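Halocarboxylic acid dehalogenase DehI (Pseudomonas putida, PDB 3BJX) is a Group I alpha-haloacid dehalogenase that probably hydrolyses the carbon-halogen bond of 2-halocarboxylic acids. Local coordinates at residues A[79-82]-A[83-87]; A[188-191]-A[192-196]; A[213-216]-A[217-221]. All coordinates share one frame; numbering follows the deposited sequence.

In the fold
The three contacts are single-helix turns, met in series along the chain of an enzyme built of helices without strands. Contact 1, in helix 78-90, stands apart: its centre is about 29 Å from that of contact 2, on the opposite side of the chain's centre, and about 30 Å from that of contact 3. Contacts 2 and 3 are neighbours, with centres about 11 Å apart, because helix 183-195 packs on helix 212-223. Their seam joins a salt bridge, R191 NE to D220 OD1 at 2.9 Å, with side-chain packing in which the V192 CG2 methyl lies 3.4 Å from the T219 hydroxyl OG1. Contact 2 also faces the second subunit, which touches neither of the others.

Contact 1 of 3, residues A[79-82]-A[83-87]; sequences YAEQ and AADEL
The amide N of D85 donates to the carbonyl O of E81 at 2.8 Å, one of four successive i to i+4 bonds that run from residues 79-82 to residues 83-86. A83 N to Y79 O, also 2.8 Å, is the straightest of them, with an angle of 164° at the hydrogen.

The side chain of D85 folds back over the turn that its amide closes. With CG trans to its own carbonyl carbon (chi1 -74°), the carboxylate lies beyond the E81 oxygen, tilted out of the carbonyl plane, and D85 CG comes within 3.1 Å of E81 O. This gathers negative charge, since E81 OE2 is only 4.2 Å from D85 OD1, the two carboxylates standing almost perpendicular. Two positive partners and one hydroxyl probably make the crowding tolerable: D85 OD1 pairs with R88, while E81, bent at its second torsion, holds K131 with OE1 and Y127 OH with OE2. The amide of Q82 lies across the other oxygen of D85, its OE1 3.8 Å from D85 OD2. With an alanine in place of D85, R88 would probably lose a salt-bridge mate and the E81 carbonyl the group lying against it.

On the inner side, small residues suit the tight approach of other helices. A83 and A84 both lie against L134 of helix 112-143, and A83 also meets L246 of helix 230-248. The Y79 ring brings CE2 to 4.2 Å from A83 CB, and its hydroxyl bonds to the carbonyl of L246. Alanines on the packed face, Q82 and D85 toward the outer side, and a buried E81 matched by K131 and Y127 give the pattern of an amphipathic helix in an all-helical fold.

Contact 2 of 3, residues A[188-191]-A[192-196]; sequences LLKR and VADLH
The closing turns of helix 183-195 carry an i to i+4 salt bridge between K190 and D194. K190 NZ reaches D194 OD1 at 2.8 Å on the syn lone pair, and a bend at the second torsion (chi2 65°) brings the long lysine chain obliquely across the carboxylate, K190 CE lying 3.0 Å from D194 OD2. A long, flexible cation suits this place because it has further work: NZ also bonds to the carbonyl of M145 of the second subunit, while D194 OD1 takes R146 of that subunit.

On the adjoining side of the helix, L195 CD1 lies over one face of the R191 guanidinium, 3.6 Å above the plane and displaced toward the rim. The leucine thus covers part of one face and leaves the in-plane N-H groups for polar partners, NE pairing with D220 of helix 212-223.

As the helix gives way to a loop, H196 turns back and ND1 donates to V192 O at 2.7 Å, nearly straight at 165°. That carbonyl lies at the edge of the imidazole, close to the ring plane; with NE2 bonded to S290, both ring nitrogens are engaged. The arrangement is that of a helix C-terminus whose charged i to i+4 pair is shared with a subunit interface.

Contact 3 of 3, residues A[213-216]-A[217-221]; sequences KVLQ and IVTDE
T219 gives the carbonyl of L215 two donors: its amide N at 2.9 Å and its hydroxyl OG1 at 2.8 Å, approaching from opposite faces of the carbonyl plane. The hydroxyl can fold back because OG1 is trans to the carbonyl carbon of T219 (chi1 -65°). Threonine suits this buried place, since the helix itself satisfies its polar atom and the methyl remains for apolar contacts. The L215 side chain lies against the threonine hydroxyl, its CD1 3.6 Å from T219 OG1.

Branched residues fill the next positions. V218 sets both methyls beside the carbonyl of V214, and its CG1 lies 4.3 Å from V214 CG1. I217 passes CG1 close by K213 O, at 3.2 Å, and sends its chain toward helix 101-107. On the more open side the extended Q216 brings NE2 to 3.9 Å from D220 OD2, a loose approach with the amide and carboxylate planes 57° apart; the main partner of the D220 carboxylate is R191 of helix 183-195.

The backbone continues the pattern: D220 N still bonds to Q216 O at 2.8 Å, although the helix widens into a pi-type turn at 218-221. Farther out, E221 pairs with R104, beside the L101 and L105 side chains that receive I217. Helix 212-223 therefore lies between two neighbours, meeting helix 101-107 through I217 and E221, and helix 183-195 through L215, Q216, T219 and D220.

Contact 1 of 3, residues A[79-82]-A[83-87]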
loop_
_atom_site.group_PDB
_atom_site.type_symbol
_atom_site.label_atom_id
_atom_site.label_comp_id
_atom_site.label_asym_id
_atom_site.label_seq_id
_atom_site.Cartn_x
_atom_site.Cartn_y
_atom_site.Cartn_z
ATOM N N TYR A 79 22.005 16.126 4.936
ATOM C CA TYR A 79 21.692 14.966 4.107
ATOM C C TYR A 79 20.188 14.843 3.894
ATOM O O TYR A 79 19.740 14.833 2.749
ATOM C CB TYR A 79 22.271 13.655 4.681
ATOM C CG TYR A 79 21.984 12.427 3.811
ATOM C CD1 TYR A 79 22.991 11.812 3.079
ATOM C CD2 TYR A 79 20.684 11.894 3.714
ATOM C CE1 TYR A 79 22.717 10.671 2.261
ATOM C CE2 TYR A 79 20.402 10.770 2.920
ATOM C CZ TYR A 79 21.421 10.166 2.197
ATOM O OH TYR A 79 21.135 9.073 1.417
ATOM N N ALA A 80 19.414 14.780 4.977
ATOM C CA ALA A 80 17.972 14.628 4.861
ATOM C C ALA A 80 17.316 15.781 4.085
ATOM O O ALA A 80 16.355 15.562 3.338
ATOM C CB ALA A 80 17.335 14.452 6.209
ATOM N N GLU A 81 17.833 16.994 4.259
ATOM C CA GLU A 81 17.310 18.178 3.560
ATOM C C GLU A 81 17.597 18.114 2.053
ATOM O O GLU A 81 16.718 18.368 1.231
ATOM C CB GLU A 81 17.861 19.461 4.194
ATOM C CG GLU A 81 17.203 20.754 3.721
ATOM C CD GLU A 81 15.839 21.004 4.319
ATOM O OE1 GLU A 81 15.552 20.485 5.431
ATOM O OE2 GLU A 81 15.048 21.736 3.668
ATOM N N GLN A 82 18.819 17.718 1.708
ATOM C CA GLN A 82 19.231 17.521 0.326
ATOM C C GLN A 82 18.441 16.386 -0.340
ATOM O O GLN A 82 18.057 16.495 -1.505
ATOM C CB GLN A 82 20.751 17.257 0.254
ATOM C CG GLN A 82 21.438 17.847 -0.975
ATOM C CD GLN A 82 21.226 19.362 -1.096
ATOM O OE1 GLN A 82 21.162 20.078 -0.086
ATOM N NE2 GLN A 82 21.101 19.851 -2.331
ATOM N N ALA A 83 18.226 15.309 0.411
ATOM C CA ALA A 83 17.399 14.169 0.024
ATOM C C ALA A 83 15.961 14.588 -0.278
ATOM O O ALA A 83 15.401 14.195 -1.305
ATOM C CB ALA A 83 17.439 13.107 1.095
ATOM N N ALA A 84 15.364 15.398 0.585
ATOM C CA ALA A 84 14.017 15.937 0.334
ATOM C C ALA A 84 14.015 16.933 -0.818
ATOM O O ALA A 84 13.057 16.985 -1.563
ATOM C CB ALA A 84 13.446 16.602 1.602
ATOM N N ASP A 85 15.085 17.729 -0.946
ATOM C CA ASP A 85 15.278 18.624 -2.078
ATOM C C ASP A 85 15.245 17.877 -3.413
ATOM O O ASP A 85 14.558 18.324 -4.340
ATOM C CB ASP A 85 16.587 19.435 -1.960
ATOM C CG ASP A 85 16.522 20.556 -0.903
ATOM O OD1 ASP A 85 15.433 20.877 -0.394
ATOM O OD2 ASP A 85 17.580 21.130 -0.586
ATOM N N GLU A 86 15.985 16.758 -3.503
ATOM C CA GLU A 86 16.042 15.926 -4.723
ATOM C C GLU A 86 14.665 15.371 -5.093
ATOM O O GLU A 86 14.206 15.541 -6.250
ATOM C CB GLU A 86 17.043 14.761 -4.576
ATOM C CG GLU A 86 16.883 13.681 -5.654
ATOM C CD GLU A 86 17.997 12.639 -5.698
ATOM O OE1 GLU A 86 18.837 12.593 -4.786
ATOM O OE2 GLU A 86 18.017 11.831 -6.670
ATOM N N LEU A 87 14.026 14.702 -4.121
ATOM C CA LEU A 87 12.664 14.160 -4.283
ATOM C C LEU A 87 11.686 15.228 -4.726
ATOM O O LEU A 87 10.901 14.989 -5.625
ATOM C CB LEU A 87 12.145 13.477 -3.011
ATOM C CG LEU A 87 12.871 12.219 -2.517
ATOM C CD1 LEU A 87 12.520 11.926 -1.078
ATOM C CD2 LEU A 87 12.601 10.984 -3.418
#

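Contact 2 of 3, residues A[188-191]-A[192-196]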
loop_
_atom_site.group_PDB
_atom_site.type_symbol
_atom_site.label_atom_id
_atom_site.label_comp_id
_atom_site.label_asym_id
_atom_site.label_seq_id
_atom_site.Cartn_x
_atom_site.Cartn_y
_atom_site.Cartn_z
ATOM N N LEU A 188 -16.273 17.027 -1.628
ATOM C CA LEU A 188 -15.054 17.479 -2.324
ATOM C C LEU A 188 -13.836 16.670 -1.905
ATOM O O LEU A 188 -13.008 16.303 -2.739
ATOM C CB LEU A 188 -14.791 18.992 -2.115
ATOM C CG LEU A 188 -15.720 20.064 -2.760
ATOM C CD1 LEU A 188 -15.472 21.446 -2.221
ATOM C CD2 LEU A 188 -15.609 20.094 -4.283
ATOM N N LEU A 189 -13.727 16.411 -0.601
ATOM C CA LEU A 189 -12.588 15.700 -0.031
ATOM C C LEU A 189 -12.609 14.239 -0.413
ATOM O O LEU A 189 -11.560 13.654 -0.684
ATOM C CB LEU A 189 -12.562 15.823 1.497
ATOM C CG LEU A 189 -12.303 17.191 2.150
ATOM C CD1 LEU A 189 -12.657 17.084 3.616
ATOM C CD2 LEU A 189 -10.864 17.676 1.942
ATOM N N LYS A 190 -13.807 13.662 -0.434
ATOM C CA LYS A 190 -13.980 12.275 -0.802
ATOM C C LYS A 190 -13.699 12.059 -2.291
ATOM O O LYS A 190 -13.080 11.045 -2.662
ATOM C CB LYS A 190 -15.375 11.752 -0.372
ATOM C CG LYS A 190 -15.760 10.378 -0.934
ATOM C CD LYS A 190 -14.856 9.229 -0.427
ATOM C CE LYS A 190 -15.445 7.867 -0.726
ATOM N NZ LYS A 190 -14.434 6.743 -0.605
ATOM N N ARG A 191 -14.122 13.014 -3.131
ATOM C CA ARG A 191 -13.863 12.964 -4.601
ATOM C C ARG A 191 -12.369 13.011 -4.975
ATOM O O ARG A 191 -11.913 12.292 -5.876
ATOM C CB ARG A 191 -14.681 14.026 -5.364
ATOM C CG ARG A 191 -14.102 14.477 -6.727
ATOM C CD ARG A 191 -14.695 13.798 -7.987
ATOM N NE ARG A 191 -14.226 14.498 -9.205
ATOM C CZ ARG A 191 -13.946 13.930 -10.390
ATOM N NH1 ARG A 191 -14.098 12.619 -10.582
ATOM N NH2 ARG A 191 -13.502 14.685 -11.397
ATOM N N VAL A 192 -11.596 13.829 -4.272
ATOM C CA VAL A 192 -10.169 13.950 -4.602
ATOM C C VAL A 192 -9.378 12.749 -4.081
ATOM O O VAL A 192 -8.437 12.281 -4.727
ATOM C CB VAL A 192 -9.583 15.332 -4.184
ATOM C CG1 VAL A 192 -9.544 15.499 -2.666
ATOM C CG2 VAL A 192 -8.249 15.570 -4.851
ATOM N N ALA A 193 -9.805 12.225 -2.936
ATOM C CA ALA A 193 -9.280 10.987 -2.391
ATOM C C ALA A 193 -9.565 9.794 -3.333
ATOM O O ALA A 193 -8.644 9.080 -3.722
ATOM C CB ALA A 193 -9.869 10.749 -1.011
ATOM N N ASP A 194 -10.831 9.586 -3.696
ATOM C CA ASP A 194 -11.182 8.568 -4.686
ATOM C C ASP A 194 -10.449 8.763 -6.023
ATOM O O ASP A 194 -9.983 7.791 -6.614
ATOM C CB ASP A 194 -12.698 8.471 -4.894
ATOM C CG ASP A 194 -13.426 7.852 -3.700
ATOM O OD1 ASP A 194 -12.780 7.207 -2.832
ATOM O OD2 ASP A 194 -14.669 8.013 -3.629
ATOM N N LEU A 195 -10.320 10.003 -6.485
ATOM C CA LEU A 195 -9.558 10.290 -7.717
ATOM C C LEU A 195 -8.154 9.647 -7.754
ATOM O O LEU A 195 -7.710 9.182 -8.792
ATOM C CB LEU A 195 -9.438 11.794 -7.950
ATOM C CG LEU A 195 -9.140 12.244 -9.394
ATOM C CD1 LEU A 195 -10.430 12.436 -10.176
ATOM C CD2 LEU A 195 -8.327 13.530 -9.397
ATOM N N HIS A 196 -7.479 9.634 -6.609
ATOM C CA HIS A 196 -6.127 9.107 -6.481
ATOM C C HIS A 196 -6.151 7.633 -6.054
ATOM O O HIS A 196 -5.102 7.013 -5.855
ATOM C CB HIS A 196 -5.384 9.915 -5.417
ATOM C CG HIS A 196 -5.069 11.322 -5.825
ATOM N ND1 HIS A 196 -6.006 12.334 -5.809
ATOM C CD2 HIS A 196 -3.904 11.897 -6.212
ATOM C CE1 HIS A 196 -5.442 13.461 -6.203
ATOM N NE2 HIS A 196 -4.165 13.226 -6.446
#

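Contact 3 of 3, residues A[213-216]-A[217-221]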
loop_
_atom_site.group_PDB
_atom_site.type_symbol
_atom_site.label_atom_id
_atom_site.label_comp_id
_atom_site.label_asym_id
_atom_site.label_seq_id
_atom_site.Cartn_x
_atom_site.Cartn_y
_atom_site.Cartn_z
ATOM N N LYS A 213 -13.939 26.232 -3.568
ATOM C CA LYS A 213 -13.962 26.356 -5.030
ATOM C C LYS A 213 -12.568 26.181 -5.641
ATOM O O LYS A 213 -12.452 25.718 -6.778
ATOM C CB LYS A 213 -14.590 27.703 -5.451
ATOM C CG LYS A 213 -14.835 27.849 -6.974
ATOM C CD LYS A 213 -15.067 29.310 -7.368
ATOM C CE LYS A 213 -15.870 29.422 -8.689
ATOM N NZ LYS A 213 -16.488 30.788 -8.923
ATOM N N VAL A 214 -11.523 26.555 -4.901
ATOM C CA VAL A 214 -10.137 26.295 -5.294
ATOM C C VAL A 214 -9.903 24.773 -5.355
ATOM O O VAL A 214 -9.326 24.247 -6.331
ATOM C CB VAL A 214 -9.114 26.948 -4.293
ATOM C CG1 VAL A 214 -7.711 26.378 -4.475
ATOM C CG2 VAL A 214 -9.088 28.462 -4.444
ATOM N N LEU A 215 -10.370 24.080 -4.319
ATOM C CA LEU A 215 -10.234 22.641 -4.212
ATOM C C LEU A 215 -10.992 21.954 -5.350
ATOM O O LEU A 215 -10.479 21.000 -5.962
ATOM C CB LEU A 215 -10.719 22.132 -2.854
ATOM C CG LEU A 215 -10.680 20.603 -2.636
ATOM C CD1 LEU A 215 -9.301 19.992 -2.905
ATOM C CD2 LEU A 215 -11.135 20.272 -1.248
ATOM N N GLN A 216 -12.188 22.452 -5.652
ATOM C CA GLN A 216 -12.955 21.923 -6.768
ATOM C C GLN A 216 -12.222 22.038 -8.112
ATOM O O GLN A 216 -12.077 21.049 -8.825
ATOM C CB GLN A 216 -14.315 22.601 -6.829
ATOM C CG GLN A 216 -15.153 22.139 -7.998
ATOM C CD GLN A 216 -16.628 22.237 -7.721
ATOM O OE1 GLN A 216 -17.130 23.288 -7.299
ATOM N NE2 GLN A 216 -17.345 21.142 -7.956
ATOM N N ILE A 217 -11.772 23.249 -8.444
ATOM C CA ILE A 217 -11.048 23.549 -9.682
ATOM C C ILE A 217 -9.771 22.727 -9.816
ATOM O O ILE A 217 -9.521 22.127 -10.869
ATOM C CB ILE A 217 -10.714 25.070 -9.773
ATOM C CG1 ILE A 217 -11.992 25.887 -9.980
ATOM C CG2 ILE A 217 -9.702 25.371 -10.873
ATOM C CD1 ILE A 217 -11.764 27.378 -9.981
ATOM N N VAL A 218 -8.966 22.677 -8.749
ATOM C CA VAL A 218 -7.711 21.908 -8.814
ATOM C C VAL A 218 -7.960 20.397 -8.883
ATOM O O VAL A 218 -7.183 19.672 -9.513
ATOM C CB VAL A 218 -6.675 22.308 -7.706
ATOM C CG1 VAL A 218 -6.452 23.841 -7.699
ATOM C CG2 VAL A 218 -7.083 21.781 -6.318
ATOM N N THR A 219 -9.060 19.934 -8.281
ATOM C CA THR A 219 -9.444 18.517 -8.356
ATOM C C THR A 219 -9.924 18.155 -9.759
ATOM O O THR A 219 -9.350 17.260 -10.396
ATOM C CB THR A 219 -10.522 18.117 -7.277
ATOM O OG1 THR A 219 -9.977 18.249 -5.955
ATOM C CG2 THR A 219 -11.030 16.681 -7.476
ATOM N N ASP A 220 -10.960 18.853 -10.239
ATOM C CA ASP A 220 -11.685 18.441 -11.469
ATOM C C ASP A 220 -11.018 18.887 -12.766
ATOM O O ASP A 220 -11.224 18.285 -13.825
ATOM C CB ASP A 220 -13.151 18.934 -11.467
ATOM C CG ASP A 220 -14.001 18.286 -10.372
ATOM O OD1 ASP A 220 -13.602 17.245 -9.801
ATOM O OD2 ASP A 220 -15.089 18.819 -10.089
ATOM N N GLU A 221 -10.230 19.944 -12.677
ATOM C CA GLU A 221 -9.684 20.587 -13.856
ATOM C C GLU A 221 -8.170 20.457 -13.953
ATOM O O GLU A 221 -7.605 20.453 -15.070
ATOM C CB GLU A 221 -10.082 22.072 -13.892
ATOM C CG GLU A 221 -11.538 22.358 -13.518
ATOM C CD GLU A 221 -11.883 23.841 -13.623
ATOM O OE1 GLU A 221 -11.141 24.568 -14.329
ATOM O OE2 GLU A 221 -12.882 24.289 -13.006
#